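Local coordinates for proximal thread matrix protein 1 (Mytilus galloprovincialis, PDB 4CN9) that probably binds collagen in the matrix of the mussel byssus, through paired von Willebrand factor A domains, one of which carries zinc in its MIDAS motif, at residues 52-63 / 96-107; 173-184 / 207-215. All blocks are in the same frame, centred on the assembly; numbering follows the deposited sequence.

Interaction 1 of 2, residues 52-63 / 96-107; sequences VQADIIVLFDDS and RNGSQFGVVQFS. With ZN (zinc ion), chain C.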
loop_
_atom_site.group_PDB
_atom_site.type_symbol
_atom_site.label_atom_id
_atom_site.label_comp_id
_atom_site.label_asym_id
_atom_site.label_seq_id
_atom_site.Cartn_x
_atom_site.Cartn_y
_atom_site.Cartn_z
ATOM N N VAL A 52 -9.128 -14.941 -9.109
ATOM C CA VAL A 52 -9.560 -14.670 -7.740
ATOM C C VAL A 52 -11.029 -14.281 -7.688
ATOM O O VAL A 52 -11.502 -13.561 -8.557
ATOM C CB VAL A 52 -8.705 -13.544 -7.115
ATOM C CG1 VAL A 52 -9.179 -13.212 -5.697
ATOM C CG2 VAL A 52 -7.233 -13.959 -7.085
ATOM N N GLN A 53 -11.748 -14.762 -6.676
ATOM C CA GLN A 53 -13.151 -14.391 -6.490
ATOM C C GLN A 53 -13.248 -13.040 -5.802
ATOM O O GLN A 53 -12.738 -12.855 -4.701
ATOM C CB GLN A 53 -13.898 -15.447 -5.678
ATOM C CG GLN A 53 -14.130 -16.731 -6.454
ATOM C CD GLN A 53 -14.768 -17.816 -5.615
ATOM O OE1 GLN A 53 -15.442 -17.537 -4.619
ATOM N NE2 GLN A 53 -14.558 -19.068 -6.013
ATOM N N ALA A 54 -13.912 -12.095 -6.452
ATOM C CA ALA A 54 -13.850 -10.704 -6.024
ATOM C C ALA A 54 -15.147 -9.960 -6.313
ATOM O O ALA A 54 -15.892 -10.313 -7.237
ATOM C CB ALA A 54 -12.689 -9.997 -6.731
ATOM N N ASP A 55 -15.399 -8.935 -5.499
ATOM C CA ASP A 55 -16.381 -7.903 -5.804
ATOM C C ASP A 55 -15.571 -6.651 -6.189
ATOM O O ASP A 55 -14.794 -6.122 -5.385
ATOM C CB ASP A 55 -17.308 -7.646 -4.601
ATOM C CG ASP A 55 -18.314 -8.786 -4.359
ATOM O OD1 ASP A 55 -18.749 -9.442 -5.330
ATOM O OD2 ASP A 55 -18.684 -9.013 -3.178
ATOM N N ILE A 56 -15.696 -6.231 -7.445
ATOM C CA ILE A 56 -14.899 -5.141 -7.981
ATOM C C ILE A 56 -15.780 -3.918 -8.269
ATOM O O ILE A 56 -16.786 -4.016 -8.958
ATOM C CB ILE A 56 -14.181 -5.565 -9.275
ATOM C CG1 ILE A 56 -13.306 -6.808 -9.021
ATOM C CG2 ILE A 56 -13.331 -4.437 -9.795
ATOM C CD1 ILE A 56 -13.270 -7.772 -10.191
ATOM N N ILE A 57 -15.402 -2.782 -7.697
ATOM C CA ILE A 57 -16.050 -1.518 -7.963
ATOM C C ILE A 57 -15.090 -0.602 -8.691
ATOM O O ILE A 57 -13.984 -0.353 -8.224
ATOM C CB ILE A 57 -16.490 -0.829 -6.658
ATOM C CG1 ILE A 57 -17.451 -1.740 -5.888
ATOM C CG2 ILE A 57 -17.125 0.525 -6.956
ATOM C CD1 ILE A 57 -18.801 -1.949 -6.571
ATOM N N VAL A 58 -15.507 -0.116 -9.851
ATOM C CA VAL A 58 -14.786 0.957 -10.528
ATOM C C VAL A 58 -15.423 2.309 -10.218
ATOM O O VAL A 58 -16.618 2.494 -10.385
ATOM C CB VAL A 58 -14.754 0.747 -12.060
ATOM C CG1 VAL A 58 -14.097 1.931 -12.750
ATOM C CG2 VAL A 58 -14.033 -0.551 -12.383
ATOM N N LEU A 59 -14.596 3.234 -9.743
ATOM C CA LEU A 59 -14.973 4.615 -9.454
ATOM C C LEU A 59 -14.488 5.465 -10.623
ATOM O O LEU A 59 -13.283 5.638 -10.835
ATOM C CB LEU A 59 -14.319 5.028 -8.129
ATOM C CG LEU A 59 -14.877 6.123 -7.225
ATOM C CD1 LEU A 59 -16.402 6.160 -7.144
ATOM C CD2 LEU A 59 -14.281 5.906 -5.840
ATOM N N PHE A 60 -15.451 5.951 -11.393
ATOM C CA PHE A 60 -15.274 6.455 -12.749
ATOM C C PHE A 60 -15.520 7.971 -12.718
ATOM O O PHE A 60 -16.649 8.397 -12.511
ATOM C CB PHE A 60 -16.327 5.722 -13.604
ATOM C CG PHE A 60 -16.263 5.988 -15.083
ATOM C CD1 PHE A 60 -16.671 7.210 -15.623
ATOM C CD2 PHE A 60 -15.849 4.982 -15.946
ATOM C CE1 PHE A 60 -16.635 7.416 -16.988
ATOM C CE2 PHE A 60 -15.808 5.187 -17.318
ATOM C CZ PHE A 60 -16.204 6.391 -17.841
ATOM N N ASP A 61 -14.458 8.768 -12.893
ATOM C CA ASP A 61 -14.534 10.241 -12.940
ATOM C C ASP A 61 -15.396 10.663 -14.134
ATOM O O ASP A 61 -15.080 10.294 -15.271
ATOM C CB ASP A 61 -13.100 10.782 -13.061
ATOM C CG ASP A 61 -12.992 12.325 -13.040
ATOM O OD1 ASP A 61 -13.887 13.052 -13.524
ATOM O OD2 ASP A 61 -11.946 12.804 -12.551
ATOM N N ASP A 62 -16.506 11.384 -13.890
ATOM C CA ASP A 62 -17.294 11.934 -15.009
ATOM C C ASP A 62 -17.354 13.458 -14.997
ATOM O O ASP A 62 -18.364 14.053 -15.348
ATOM C CB ASP A 62 -18.689 11.274 -15.157
ATOM C CG ASP A 62 -19.645 11.557 -13.993
ATOM O OD1 ASP A 62 -19.244 12.100 -12.941
ATOM O OD2 ASP A 62 -20.837 11.206 -14.150
ATOM N N SER A 63 -16.235 14.075 -14.627
ATOM C CA SER A 63 -16.083 15.534 -14.658
ATOM C C SER A 63 -15.999 16.076 -16.086
ATOM O O SER A 63 -15.545 15.390 -17.006
ATOM C CB SER A 63 -14.828 15.975 -13.878
ATOM O OG SER A 63 -13.617 15.493 -14.468
ATOM N N ARG A 96 -21.879 -19.094 -6.037
ATOM C CA ARG A 96 -21.051 -18.743 -4.888
ATOM C C ARG A 96 -19.571 -18.717 -5.252
ATOM O O ARG A 96 -18.743 -18.253 -4.466
ATOM C CB ARG A 96 -21.298 -19.737 -3.747
ATOM C CG ARG A 96 -22.769 -19.870 -3.360
ATOM C CD ARG A 96 -23.031 -21.151 -2.585
ATOM N NE ARG A 96 -24.453 -21.349 -2.313
ATOM C CZ ARG A 96 -24.955 -22.404 -1.677
ATOM N NH1 ARG A 96 -24.152 -23.367 -1.239
ATOM N NH2 ARG A 96 -26.263 -22.499 -1.474
ATOM N N ASN A 97 -19.248 -19.231 -6.439
ATOM C CA ASN A 97 -17.893 -19.155 -6.977
ATOM C C ASN A 97 -17.734 -17.969 -7.933
ATOM O O ASN A 97 -16.728 -17.868 -8.641
ATOM C CB ASN A 97 -17.528 -20.452 -7.715
ATOM C CG ASN A 97 -16.892 -21.500 -6.801
ATOM O OD1 ASN A 97 -16.349 -21.184 -5.741
ATOM N ND2 ASN A 97 -16.945 -22.754 -7.227
ATOM N N GLY A 98 -18.719 -17.071 -7.942
ATOM C CA GLY A 98 -18.758 -15.998 -8.916
ATOM C C GLY A 98 -18.156 -14.692 -8.429
ATOM O O GLY A 98 -18.157 -14.405 -7.234
ATOM N N SER A 99 -17.625 -13.906 -9.363
ATOM C CA SER A 99 -17.210 -12.539 -9.077
ATOM C C SER A 99 -18.247 -11.544 -9.603
ATOM O O SER A 99 -19.001 -11.834 -10.542
ATOM C CB SER A 99 -15.850 -12.246 -9.703
ATOM O OG SER A 99 -14.798 -12.847 -8.967
ATOM N N GLN A 100 -18.282 -10.366 -8.992
ATOM C CA GLN A 100 -19.202 -9.321 -9.410
ATOM C C GLN A 100 -18.496 -8.014 -9.694
ATOM O O GLN A 100 -17.409 -7.737 -9.183
ATOM C CB GLN A 100 -20.270 -9.087 -8.351
ATOM C CG GLN A 100 -21.270 -10.211 -8.220
ATOM C CD GLN A 100 -22.109 -10.054 -6.977
ATOM O OE1 GLN A 100 -21.590 -9.746 -5.895
ATOM N NE2 GLN A 100 -23.409 -10.225 -7.120
ATOM N N PHE A 101 -19.158 -7.203 -10.501
ATOM C CA PHE A 101 -18.614 -5.952 -10.973
ATOM C C PHE A 101 -19.676 -4.865 -10.828
ATOM O O PHE A 101 -20.837 -5.097 -11.151
ATOM C CB PHE A 101 -18.278 -6.127 -12.448
ATOM C CG PHE A 101 -17.156 -5.298 -12.908
ATOM C CD1 PHE A 101 -17.375 -3.993 -13.331
ATOM C CD2 PHE A 101 -15.884 -5.803 -12.937
ATOM C CE1 PHE A 101 -16.331 -3.211 -13.764
ATOM C CE2 PHE A 101 -14.827 -5.018 -13.375
ATOM C CZ PHE A 101 -15.051 -3.733 -13.792
ATOM N N GLY A 102 -19.270 -3.690 -10.346
ATOM C CA GLY A 102 -20.131 -2.522 -10.294
ATOM C C GLY A 102 -19.381 -1.248 -10.668
ATOM O O GLY A 102 -18.152 -1.178 -10.586
ATOM N N VAL A 103 -20.123 -0.226 -11.077
ATOM C CA VAL A 103 -19.507 1.022 -11.487
ATOM C C VAL A 103 -20.236 2.189 -10.872
ATOM O O VAL A 103 -21.473 2.271 -10.915
ATOM C CB VAL A 103 -19.514 1.187 -13.001
ATOM C CG1 VAL A 103 -18.952 2.551 -13.381
ATOM C CG2 VAL A 103 -18.716 0.076 -13.658
ATOM N N VAL A 104 -19.446 3.094 -10.312
ATOM C CA VAL A 104 -19.935 4.290 -9.658
ATOM C C VAL A 104 -19.284 5.505 -10.297
ATOM O O VAL A 104 -18.048 5.586 -10.380
ATOM C CB VAL A 104 -19.563 4.233 -8.168
ATOM C CG1 VAL A 104 -19.832 5.564 -7.483
ATOM C CG2 VAL A 104 -20.307 3.082 -7.501
ATOM N N GLN A 105 -20.109 6.427 -10.791
ATOM C CA GLN A 105 -19.613 7.665 -11.402
ATOM C C GLN A 105 -19.489 8.744 -10.336
ATOM O O GLN A 105 -20.306 8.821 -9.421
ATOM C CB GLN A 105 -20.554 8.159 -12.515
ATOM C CG GLN A 105 -20.807 7.165 -13.625
ATOM C CD GLN A 105 -22.076 7.476 -14.455
ATOM O OE1 GLN A 105 -22.887 6.589 -14.721
ATOM N NE2 GLN A 105 -22.231 8.721 -14.868
ATOM N N PHE A 106 -18.471 9.582 -10.451
ATOM C CA PHE A 106 -18.281 10.658 -9.484
ATOM C C PHE A 106 -17.668 11.888 -10.144
ATOM O O PHE A 106 -16.788 11.777 -11.016
ATOM C CB PHE A 106 -17.393 10.191 -8.314
ATOM C CG PHE A 106 -15.913 10.249 -8.618
ATOM C CD1 PHE A 106 -15.276 9.191 -9.257
ATOM C CD2 PHE A 106 -15.174 11.375 -8.290
ATOM C CE1 PHE A 106 -13.917 9.258 -9.566
ATOM C CE2 PHE A 106 -13.816 11.456 -8.596
ATOM C CZ PHE A 106 -13.188 10.399 -9.229
ATOM N N SER A 107 -18.169 13.058 -9.739
ATOM C CA SER A 107 -17.545 14.344 -10.034
ATOM C C SER A 107 -18.212 15.367 -9.116
ATOM O O SER A 107 -17.742 15.617 -7.994
ATOM C CB SER A 107 -17.637 14.752 -11.526
ATOM O OG SER A 107 -18.933 14.619 -12.088
HETATM ZN ZN ZN C . -11.659 16.397 -14.249
HETATM O O HOH W 1 -11.580 15.460 -12.391
HETATM O O HOH W 2 -12.498 18.155 -13.520
HETATM O O HOH W 3 -9.838 17.441 -13.998
#

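Interaction 2 of 2, residues 173-184 / 207-215; sequences TDGKSNAGAPPQ and VKTELEQIA. With ZN (zinc ion), chain C.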
loop_
_atom_site.group_PDB
_atom_site.type_symbol
_atom_site.label_atom_id
_atom_site.label_comp_id
_atom_site.label_asym_id
_atom_site.label_seq_id
_atom_site.Cartn_x
_atom_site.Cartn_y
_atom_site.Cartn_z
ATOM N N THR A 173 -9.214 8.846 -12.384
ATOM C CA THR A 173 -9.487 10.281 -12.340
ATOM C C THR A 173 -8.521 11.121 -13.178
ATOM O O THR A 173 -7.375 10.735 -13.398
ATOM C CB THR A 173 -9.493 10.785 -10.891
ATOM O OG1 THR A 173 -9.887 12.166 -10.839
ATOM C CG2 THR A 173 -8.141 10.611 -10.259
ATOM N N ASP A 174 -9.008 12.262 -13.669
ATOM C CA ASP A 174 -8.152 13.208 -14.366
ATOM C C ASP A 174 -8.018 14.499 -13.575
ATOM O O ASP A 174 -7.609 15.536 -14.119
ATOM C CB ASP A 174 -8.687 13.496 -15.777
ATOM C CG ASP A 174 -9.794 14.554 -15.799
ATOM O OD1 ASP A 174 -10.585 14.676 -14.819
ATOM O OD2 ASP A 174 -9.868 15.265 -16.827
ATOM N N GLY A 175 -8.338 14.447 -12.287
ATOM C CA GLY A 175 -8.379 15.668 -11.503
ATOM C C GLY A 175 -7.927 15.507 -10.068
ATOM O O GLY A 175 -7.572 14.418 -9.617
ATOM N N LYS A 176 -7.947 16.610 -9.335
ATOM C CA LYS A 176 -7.644 16.561 -7.916
ATOM C C LYS A 176 -8.928 16.838 -7.164
ATOM O O LYS A 176 -9.803 17.534 -7.662
ATOM C CB LYS A 176 -6.555 17.572 -7.544
ATOM C CG LYS A 176 -6.961 19.016 -7.687
ATOM C CD LYS A 176 -5.844 19.933 -7.203
ATOM C CE LYS A 176 -6.050 21.354 -7.698
ATOM N NZ LYS A 176 -4.928 22.254 -7.299
ATOM N N SER A 177 -9.052 16.257 -5.981
ATOM C CA SER A 177 -10.270 16.382 -5.196
ATOM C C SER A 177 -10.374 17.841 -4.774
ATOM O O SER A 177 -9.435 18.378 -4.187
ATOM C CB SER A 177 -10.199 15.474 -3.965
ATOM O OG SER A 177 -11.484 15.216 -3.430
ATOM N N ASN A 178 -11.499 18.488 -5.066
ATOM C CA ASN A 178 -11.636 19.915 -4.736
ATOM C C ASN A 178 -12.959 20.286 -4.093
ATOM O O ASN A 178 -13.311 21.460 -4.052
ATOM C CB ASN A 178 -11.400 20.791 -5.971
ATOM C CG ASN A 178 -12.418 20.540 -7.080
ATOM O OD1 ASN A 178 -13.308 19.715 -6.947
ATOM N ND2 ASN A 178 -12.287 21.273 -8.173
ATOM N N ALA A 179 -13.681 19.287 -3.589
ATOM C CA ALA A 179 -14.937 19.510 -2.893
ATOM C C ALA A 179 -15.407 18.207 -2.251
ATOM O O ALA A 179 -14.872 17.140 -2.536
ATOM C CB ALA A 179 -15.987 20.050 -3.855
ATOM N N GLY A 180 -16.379 18.306 -1.355
ATOM C CA GLY A 180 -17.003 17.136 -0.756
ATOM C C GLY A 180 -16.218 16.536 0.394
ATOM O O GLY A 180 -15.394 17.201 1.020
ATOM N N ALA A 181 -16.469 15.259 0.664
ATOM C CA ALA A 181 -15.829 14.575 1.781
ATOM C C ALA A 181 -14.308 14.558 1.620
ATOM O O ALA A 181 -13.799 14.293 0.532
ATOM C CB ALA A 181 -16.370 13.170 1.897
ATOM N N PRO A 182 -13.572 14.859 2.701
ATOM C CA PRO A 182 -12.102 14.812 2.645
ATOM C C PRO A 182 -11.627 13.402 2.306
ATOM O O PRO A 182 -12.004 12.466 3.002
ATOM C CB PRO A 182 -11.675 15.222 4.061
ATOM C CG PRO A 182 -12.884 15.033 4.915
ATOM C CD PRO A 182 -14.067 15.253 4.032
ATOM N N PRO A 183 -10.838 13.252 1.227
ATOM C CA PRO A 183 -10.546 11.941 0.630
ATOM C C PRO A 183 -9.622 11.029 1.440
ATOM O O PRO A 183 -9.818 9.818 1.428
ATOM C CB PRO A 183 -9.892 12.305 -0.716
ATOM C CG PRO A 183 -9.349 13.664 -0.520
ATOM C CD PRO A 183 -10.305 14.353 0.404
ATOM N N GLN A 184 -8.637 11.582 2.134
ATOM C CA GLN A 184 -7.687 10.730 2.839
ATOM C C GLN A 184 -8.408 9.971 3.937
ATOM O O GLN A 184 -8.201 8.770 4.122
ATOM C CB GLN A 184 -6.532 11.552 3.399
ATOM C CG GLN A 184 -5.861 12.370 2.339
ATOM C CD GLN A 184 -5.446 11.506 1.176
ATOM O OE1 GLN A 184 -5.290 10.294 1.333
ATOM N NE2 GLN A 184 -5.287 12.114 -0.009
ATOM N N VAL A 207 -3.199 14.983 -8.710
ATOM C CA VAL A 207 -1.960 15.097 -7.950
ATOM C C VAL A 207 -1.537 13.747 -7.347
ATOM O O VAL A 207 -2.300 13.054 -6.634
ATOM C CB VAL A 207 -1.962 16.274 -6.919
ATOM C CG1 VAL A 207 -3.062 17.294 -7.238
ATOM C CG2 VAL A 207 -2.038 15.786 -5.490
ATOM N N LYS A 208 -0.307 13.368 -7.671
ATOM C CA LYS A 208 0.146 12.008 -7.428
ATOM C C LYS A 208 0.179 11.642 -5.955
ATOM O O LYS A 208 -0.183 10.526 -5.575
ATOM C CB LYS A 208 1.515 11.781 -8.067
ATOM C CG LYS A 208 1.933 10.331 -8.024
ATOM C CD LYS A 208 3.228 10.105 -8.771
ATOM C CE LYS A 208 3.682 8.666 -8.659
ATOM N NZ LYS A 208 5.117 8.549 -9.010
ATOM N N THR A 209 0.592 12.577 -5.112
ATOM C CA THR A 209 0.700 12.284 -3.688
ATOM C C THR A 209 -0.669 12.054 -3.063
ATOM O O THR A 209 -0.789 11.288 -2.118
ATOM C CB THR A 209 1.440 13.399 -2.938
ATOM O OG1 THR A 209 0.915 14.669 -3.338
ATOM C CG2 THR A 209 2.924 13.343 -3.266
ATOM N N GLU A 210 -1.698 12.711 -3.595
ATOM C CA GLU A 210 -3.069 12.483 -3.130
ATOM C C GLU A 210 -3.523 11.070 -3.489
ATOM O O GLU A 210 -4.116 10.364 -2.675
ATOM C CB GLU A 210 -4.025 13.524 -3.735
ATOM C CG GLU A 210 -5.506 13.155 -3.659
ATOM C CD GLU A 210 -6.415 14.297 -4.103
ATOM O OE1 GLU A 210 -6.722 15.170 -3.254
ATOM O OE2 GLU A 210 -6.818 14.325 -5.299
ATOM N N LEU A 211 -3.243 10.647 -4.715
ATOM C CA LEU A 211 -3.572 9.285 -5.114
ATOM C C LEU A 211 -2.781 8.272 -4.283
ATOM O O LEU A 211 -3.297 7.220 -3.894
ATOM C CB LEU A 211 -3.323 9.087 -6.607
ATOM C CG LEU A 211 -4.200 9.937 -7.540
ATOM C CD1 LEU A 211 -4.041 9.467 -8.993
ATOM C CD2 LEU A 211 -5.677 9.941 -7.118
ATOM N N GLU A 212 -1.524 8.601 -3.997
ATOM C CA GLU A 212 -0.680 7.733 -3.177
ATOM C C GLU A 212 -1.214 7.545 -1.751
ATOM O O GLU A 212 -1.006 6.493 -1.142
ATOM C CB GLU A 212 0.757 8.264 -3.125
ATOM C CG GLU A 212 1.563 7.911 -4.347
ATOM C CD GLU A 212 2.921 8.591 -4.379
ATOM O OE1 GLU A 212 3.135 9.554 -3.604
ATOM O OE2 GLU A 212 3.768 8.149 -5.186
ATOM N N GLN A 213 -1.881 8.557 -1.220
ATOM C CA GLN A 213 -2.478 8.464 0.105
ATOM C C GLN A 213 -3.738 7.591 0.069
ATOM O O GLN A 213 -4.027 6.881 1.028
ATOM C CB GLN A 213 -2.871 9.844 0.627
ATOM C CG GLN A 213 -1.747 10.843 0.815
ATOM C CD GLN A 213 -2.232 12.137 1.474
ATOM O OE1 GLN A 213 -2.938 12.944 0.856
ATOM N NE2 GLN A 213 -1.873 12.323 2.742
ATOM N N ILE A 214 -4.475 7.662 -1.039
ATOM C CA ILE A 214 -5.738 6.930 -1.225
ATOM C C ILE A 214 -5.542 5.439 -1.465
ATOM O O ILE A 214 -6.228 4.612 -0.868
ATOM C CB ILE A 214 -6.537 7.536 -2.409
ATOM C CG1 ILE A 214 -7.060 8.918 -2.021
ATOM C CG2 ILE A 214 -7.695 6.650 -2.801
ATOM C CD1 ILE A 214 -7.515 9.765 -3.191
ATOM N N ALA A 215 -4.597 5.104 -2.339
ATOM C CA ALA A 215 -4.339 3.727 -2.722
ATOM C C ALA A 215 -3.806 2.880 -1.549
ATOM O O ALA A 215 -3.363 3.405 -0.520
ATOM C CB ALA A 215 -3.365 3.692 -3.901
HETATM ZN ZN ZN C . -11.659 16.397 -14.249
HETATM O O HOH W 3 -9.838 17.441 -13.998
HETATM O O HOH W 4 -5.667 13.701 -7.646
HETATM O O HOH W 5 -5.694 14.858 -0.669
HETATM O O HOH W 1 -11.580 15.460 -12.391
HETATM O O HOH W 2 -12.498 18.155 -13.520
#

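Interaction 1 of 2, residues 52-63 / 96-107
Strands 54-61 and 100-106 run parallel at 4.6 Å between axes, and nearly every backbone polar group facing the partner is used. I56, V58, F60 and D62 each give an N-H and, D62 apart, a carbonyl to residues of 100-106. At the start the A54 N-H goes instead to a side chain, S99 OG (2.8 Å), a hydroxyl small enough to sit beside the backbone and also bonded to T90, while A54 O accepts Q100 N. D55 has its salt-bridge partner, K165, outside the pair. At the far end D62, with CG between its own N and carbonyl (chi1 66°), turns its carboxylate to Q105 and S107. OD1 takes the S107 hydroxyl at 2.7 Å from above the carboxylate plane, while OD2 takes Q105 NE2 at 2.9 Å on its anti side and a salt bridge from R135. Both oxygens of this buried carboxylate are thus bonded, and R135 would probably offset its charge. The F106 ring lies against D61, whose CA stands over its face 4.0 Å from the centroid. L59 CD1 presses V104 CG1 at 3.5 Å, and V58 CG2 meets F101 CZ. D61 OD1 accepts S63 N, closing an Asx turn, and also the S63 hydroxyl, whose oxygen binds zinc at 2.2 Å; D61 OD2 takes water 1, itself a zinc ligand. This is the Asp-x-Ser-x-Ser strand end of the MIDAS in a von Willebrand factor A domain.

Interaction 2 of 2, residues 173-184 / 207-215
The loop 174-182 leaves the strand end at T173, passes K176 within 5.9 Å of V207 between CA atoms, and swings round to enter a helix at P183, so that Q184 comes equally near I214 on helix 208-214. E210 bridges the two. Its CG lies opposite the backbone N (chi1 163°) and the chain beyond is extended, carrying the carboxylate out of the helix to the loop. There OE2 accepts S177 N at 3.0 Å on its syn lone pair, in a nearly straight bond (165°). The same oxygen receives water 4, which also donates to G175 O and accepts from V207 N, while OE1 takes water 5, held in turn by Q184 NE2. A glutamate suits this place because its two oxygens can serve the loop N-H and both waters together; an alanine here would probably leave S177 N without its acceptor and the two waters less firmly held. In this von Willebrand factor A domain the loop is the one that brings an aspartate to the MIDAS: D174 OD1 binds zinc at 2.1 Å, and D174 O accepts from water 3, another zinc ligand. Behind it T173 OG1 accepts G175 N at 3.1 Å, an ST turn, with D61 as its outside partner. Threonine serves doubly, as its other branch, the methyl CG2, reaches L211 CD2, 4.0 Å off. Aliphatic carbons add to this: V207 CG1 rests on K176 CB at 3.5 Å, leaving the extended lysine chain to run on, and P183 CB faces I214 CD1. Q184 NE2 adds a long, weak bond to E210 O; the amide of Q213 has E414 as its partner.

How the interactions relate
From the N terminus, strand 54-61 runs into the metal-binding turn at S63; the chain then makes helices 64-69 and 73-85 before returning as strand 100-106, where interaction 1 closes a parallel crossover. Only later does strand 166-173 emerge on the other side of strand 54-61 and open interaction 2, which closes after helix 183-192 and strand 195-202, when helix 208-214 meets the loop. The two contacts are therefore in series, neither nested nor crossed. They meet at the sheet's metal-binding end: D61 OD2 probably bonds T173 OG1 (2.8 Å) and D174 N, while S63 and D174 share the zinc with S65.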